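PDB 6OFT: probable zinc protease PqqL from Escherichia coli, which probably acts as a periplasmic zinc metalloendopeptidase of the M16 family, this chain being the first half of the protein with the predicted zinc site. Local coordinates for residues A[30-38]-A[110-121]. Residues are numbered along the deposited sequence; the frame is centred on the assembly and turned at random.
Sequences DQVNLWLQI and LQQVMAIFSEWS
Val-32 opens the contact by setting CG1 against CD2 of Leu-110, 3.9 Å away, where strand 31-38 begins to run along helix 107-122. This is the alpha/beta layer packing of an M16 peptidase domain: an inner strand of the mixed sheet, flanked by strands 199-205 and 96-103, with the helix on one face; the axes of strand 31-38 and helix segment 110-121 run 6° from parallel and come within 10.2 Å.

Leu-34 sits midway along the contact. With CG beside the backbone N (chi1 -56°), its CD1 extends between Val-113 and Met-114, 3.8 Å from Val-113 CG1 and also touching the sulfur of Met-114. The methionine chain, bent at chi2 and chi3, also packs on Leu-215 of helix 209-220, which extends the apolar layer. Nearer the backbone of the same leucine, CB meets CE2 of Phe-117, whose ring extends to the strand backbone: Phe-117 CZ comes within 3.2 Å of Leu-34 O, approaching it obliquely. On the other face of the sheet Trp-35 points away from this helix and packs against helix 378-391, so the sheet is sandwiched between helices here.

Leu-36 closes on the same ring: Leu-36 CB lies 3.5 Å from Phe-117 CD1. Here CG is turned anti to the backbone N (chi1 174°), and Leu-36 CD2 continues to Ser-121 OG at 3.7 Å. The side chain lies about 10 Å from that of Glu-57, the predicted proton acceptor. Turned back to its own helix, Ser-121 OG donates to Phe-117 O over 3.0 Å; Ser-121 N grips that carbonyl oxygen from the opposite face of its plane.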
loop_
_atom_site.group_PDB
_atom_site.type_symbol
_atom_site.label_atom_id
_atom_site.label_comp_id
_atom_site.label_asym_id
_atom_site.label_seq_id
_atom_site.Cartn_x
_atom_site.Cartn_y
_atom_site.Cartn_z
ATOM N N ASP A 30 20.387 14.913 11.943
ATOM C CA ASP A 30 19.758 16.239 11.989
ATOM C C ASP A 30 18.640 16.426 10.969
ATOM O O ASP A 30 18.358 17.555 10.568
ATOM C CB ASP A 30 20.806 17.367 11.875
ATOM C CG ASP A 30 21.902 17.269 12.900
ATOM O OD1 ASP A 30 21.579 17.067 14.096
ATOM O OD2 ASP A 30 23.088 17.398 12.511
ATOM N N GLN A 31 17.979 15.325 10.589
ATOM C CA GLN A 31 16.852 15.346 9.680
ATOM C C GLN A 31 15.624 14.824 10.414
ATOM O O GLN A 31 15.743 13.947 11.261
ATOM C CB GLN A 31 17.125 14.522 8.407
ATOM C CG GLN A 31 16.132 14.824 7.252
ATOM C CD GLN A 31 16.347 16.154 6.551
ATOM O OE1 GLN A 31 17.362 16.831 6.721
ATOM N NE2 GLN A 31 15.399 16.552 5.720
ATOM N N VAL A 32 14.450 15.394 10.099
ATOM C CA VAL A 32 13.164 14.996 10.665
ATOM C C VAL A 32 12.076 15.030 9.587
ATOM O O VAL A 32 12.093 15.889 8.712
ATOM C CB VAL A 32 12.781 15.856 11.910
ATOM C CG1 VAL A 32 12.467 17.306 11.526
ATOM C CG2 VAL A 32 11.619 15.234 12.684
ATOM N N ASN A 33 11.142 14.083 9.665
ATOM C CA ASN A 33 9.952 14.016 8.844
ATOM C C ASN A 33 8.809 14.404 9.751
ATOM O O ASN A 33 8.727 13.937 10.899
ATOM C CB ASN A 33 9.731 12.617 8.282
ATOM C CG ASN A 33 10.529 12.319 7.048
ATOM O OD1 ASN A 33 11.209 13.181 6.481
ATOM N ND2 ASN A 33 10.488 11.072 6.624
ATOM N N LEU A 34 7.985 15.332 9.272
ATOM C CA LEU A 34 6.794 15.804 9.975
ATOM C C LEU A 34 5.649 15.541 9.022
ATOM O O LEU A 34 5.627 16.104 7.922
ATOM C CB LEU A 34 6.885 17.303 10.338
ATOM C CG LEU A 34 8.083 17.774 11.177
ATOM C CD1 LEU A 34 8.059 19.281 11.326
ATOM C CD2 LEU A 34 8.109 17.114 12.574
ATOM N N TRP A 35 4.780 14.579 9.376
ATOM C CA TRP A 35 3.653 14.198 8.537
ATOM C C TRP A 35 2.356 14.373 9.286
ATOM O O TRP A 35 2.220 13.863 10.404
ATOM C CB TRP A 35 3.732 12.712 8.094
ATOM C CG TRP A 35 4.788 12.313 7.095
ATOM C CD1 TRP A 35 5.920 13.003 6.747
ATOM C CD2 TRP A 35 4.853 11.061 6.402
ATOM N NE1 TRP A 35 6.650 12.282 5.827
ATOM C CE2 TRP A 35 6.022 11.080 5.604
ATOM C CE3 TRP A 35 4.035 9.913 6.384
ATOM C CZ2 TRP A 35 6.413 9.982 4.821
ATOM C CZ3 TRP A 35 4.397 8.843 5.569
ATOM C CH2 TRP A 35 5.565 8.890 4.791
ATOM N N LEU A 36 1.372 15.030 8.644
ATOM C CA LEU A 36 0.031 15.163 9.186
ATOM C C LEU A 36 -0.842 14.169 8.414
ATOM O O LEU A 36 -0.998 14.273 7.186
ATOM C CB LEU A 36 -0.523 16.598 9.084
ATOM C CG LEU A 36 -2.005 16.756 9.504
ATOM C CD1 LEU A 36 -2.214 16.394 11.016
ATOM C CD2 LEU A 36 -2.535 18.163 9.161
ATOM N N GLN A 37 -1.403 13.205 9.146
ATOM C CA GLN A 37 -2.216 12.149 8.573
ATOM C C GLN A 37 -3.696 12.302 8.909
ATOM O O GLN A 37 -4.088 12.209 10.065
ATOM C CB GLN A 37 -1.652 10.770 9.007
ATOM C CG GLN A 37 -2.520 9.552 8.655
ATOM C CD GLN A 37 -1.967 8.326 9.314
ATOM O OE1 GLN A 37 -1.913 8.225 10.542
ATOM N NE2 GLN A 37 -1.517 7.378 8.522
ATOM N N ILE A 38 -4.516 12.515 7.871
ATOM C CA ILE A 38 -5.970 12.609 7.997
ATOM C C ILE A 38 -6.446 11.202 7.720
ATOM O O ILE A 38 -6.153 10.677 6.652
ATOM C CB ILE A 38 -6.613 13.636 7.001
ATOM C CG1 ILE A 38 -5.809 14.982 6.902
ATOM C CG2 ILE A 38 -8.099 13.863 7.305
ATOM C CD1 ILE A 38 -5.570 15.813 8.169
ATOM N N LEU A 110 11.602 24.953 12.333
ATOM C CA LEU A 110 10.778 23.854 12.844
ATOM C C LEU A 110 9.442 24.410 13.315
ATOM O O LEU A 110 8.394 23.853 12.985
ATOM C CB LEU A 110 11.462 23.144 14.024
ATOM C CG LEU A 110 12.473 22.055 13.735
ATOM C CD1 LEU A 110 13.035 21.514 15.043
ATOM C CD2 LEU A 110 11.851 20.899 12.930
ATOM N N GLN A 111 9.493 25.535 14.063
ATOM C CA GLN A 111 8.343 26.256 14.609
ATOM C C GLN A 111 7.434 26.813 13.506
ATOM O O GLN A 111 6.206 26.687 13.585
ATOM C CB GLN A 111 8.826 27.352 15.581
ATOM C CG GLN A 111 7.732 28.232 16.202
ATOM C CD GLN A 111 6.527 27.474 16.731
ATOM O OE1 GLN A 111 6.638 26.487 17.493
ATOM N NE2 GLN A 111 5.344 27.939 16.326
ATOM N N GLN A 112 8.044 27.417 12.473
ATOM C CA GLN A 112 7.343 27.948 11.338
ATOM C C GLN A 112 6.575 26.834 10.608
ATOM O O GLN A 112 5.402 27.028 10.289
ATOM C CB GLN A 112 8.332 28.674 10.404
ATOM C CG GLN A 112 7.696 29.229 9.144
ATOM C CD GLN A 112 6.724 30.345 9.414
ATOM O OE1 GLN A 112 7.066 31.518 9.297
ATOM N NE2 GLN A 112 5.482 30.001 9.753
ATOM N N VAL A 113 7.223 25.650 10.385
ATOM C CA VAL A 113 6.596 24.495 9.718
ATOM C C VAL A 113 5.382 24.005 10.555
ATOM O O VAL A 113 4.310 23.743 10.002
ATOM C CB VAL A 113 7.639 23.363 9.408
ATOM C CG1 VAL A 113 6.961 22.061 9.010
ATOM C CG2 VAL A 113 8.618 23.792 8.315
ATOM N N MET A 114 5.542 23.950 11.882
ATOM C CA MET A 114 4.476 23.533 12.810
ATOM C C MET A 114 3.274 24.494 12.760
ATOM O O MET A 114 2.135 24.048 12.878
ATOM C CB MET A 114 5.020 23.455 14.241
ATOM C CG MET A 114 5.919 22.255 14.503
ATOM S SD MET A 114 5.229 20.646 14.028
ATOM C CE MET A 114 3.815 20.528 15.112
ATOM N N ALA A 115 3.539 25.800 12.581
ATOM C CA ALA A 115 2.511 26.845 12.485
ATOM C C ALA A 115 1.679 26.645 11.208
ATOM O O ALA A 115 0.455 26.787 11.260
ATOM C CB ALA A 115 3.150 28.216 12.501
ATOM N N ILE A 116 2.337 26.229 10.092
ATOM C CA ILE A 116 1.681 25.895 8.821
ATOM C C ILE A 116 0.797 24.644 9.016
ATOM O O ILE A 116 -0.325 24.626 8.520
ATOM C CB ILE A 116 2.702 25.746 7.655
ATOM C CG1 ILE A 116 3.356 27.114 7.305
ATOM C CG2 ILE A 116 2.044 25.124 6.412
ATOM C CD1 ILE A 116 4.568 27.064 6.397
ATOM N N PHE A 117 1.290 23.616 9.742
ATOM C CA PHE A 117 0.509 22.395 10.007
ATOM C C PHE A 117 -0.754 22.710 10.812
ATOM O O PHE A 117 -1.815 22.149 10.533
ATOM C CB PHE A 117 1.344 21.309 10.715
ATOM C CG PHE A 117 2.144 20.397 9.805
ATOM C CD1 PHE A 117 1.510 19.482 8.977
ATOM C CD2 PHE A 117 3.536 20.410 9.828
ATOM C CE1 PHE A 117 2.249 18.607 8.172
ATOM C CE2 PHE A 117 4.275 19.529 9.030
ATOM C CZ PHE A 117 3.627 18.638 8.205
ATOM N N SER A 118 -0.638 23.620 11.800
ATOM C CA SER A 118 -1.760 24.058 12.630
ATOM C C SER A 118 -2.906 24.675 11.778
ATOM O O SER A 118 -4.074 24.379 12.019
ATOM C CB SER A 118 -1.280 25.050 13.677
ATOM O OG SER A 118 -2.294 25.278 14.634
ATOM N N GLU A 119 -2.554 25.465 10.753
ATOM C CA GLU A 119 -3.501 26.089 9.835
ATOM C C GLU A 119 -4.035 25.135 8.780
ATOM O O GLU A 119 -5.159 25.313 8.333
ATOM C CB GLU A 119 -2.915 27.354 9.200
ATOM C CG GLU A 119 -2.540 28.369 10.266
ATOM C CD GLU A 119 -3.019 29.774 9.996
ATOM O OE1 GLU A 119 -3.289 30.112 8.820
ATOM O OE2 GLU A 119 -3.125 30.543 10.977
ATOM N N TRP A 120 -3.260 24.110 8.381
ATOM C CA TRP A 120 -3.803 23.136 7.439
ATOM C C TRP A 120 -4.916 22.351 8.162
ATOM O O TRP A 120 -5.896 21.963 7.533
ATOM C CB TRP A 120 -2.704 22.175 6.963
ATOM C CG TRP A 120 -1.789 22.733 5.911
ATOM C CD1 TRP A 120 -2.021 23.805 5.094
ATOM C CD2 TRP A 120 -0.504 22.218 5.545
ATOM N NE1 TRP A 120 -0.966 23.974 4.224
ATOM C CE2 TRP A 120 -0.029 23.000 4.466
ATOM C CE3 TRP A 120 0.287 21.143 6.005
ATOM C CZ2 TRP A 120 1.202 22.753 3.848
ATOM C CZ3 TRP A 120 1.504 20.897 5.386
ATOM C CH2 TRP A 120 1.945 21.690 4.314
ATOM N N SER A 121 -4.757 22.150 9.495
ATOM C CA SER A 121 -5.698 21.424 10.344
ATOM C C SER A 121 -7.120 22.005 10.407
ATOM O O SER A 121 -8.065 21.218 10.463
ATOM C CB SER A 121 -5.139 21.266 11.754
ATOM O OG SER A 121 -3.975 20.456 11.737
#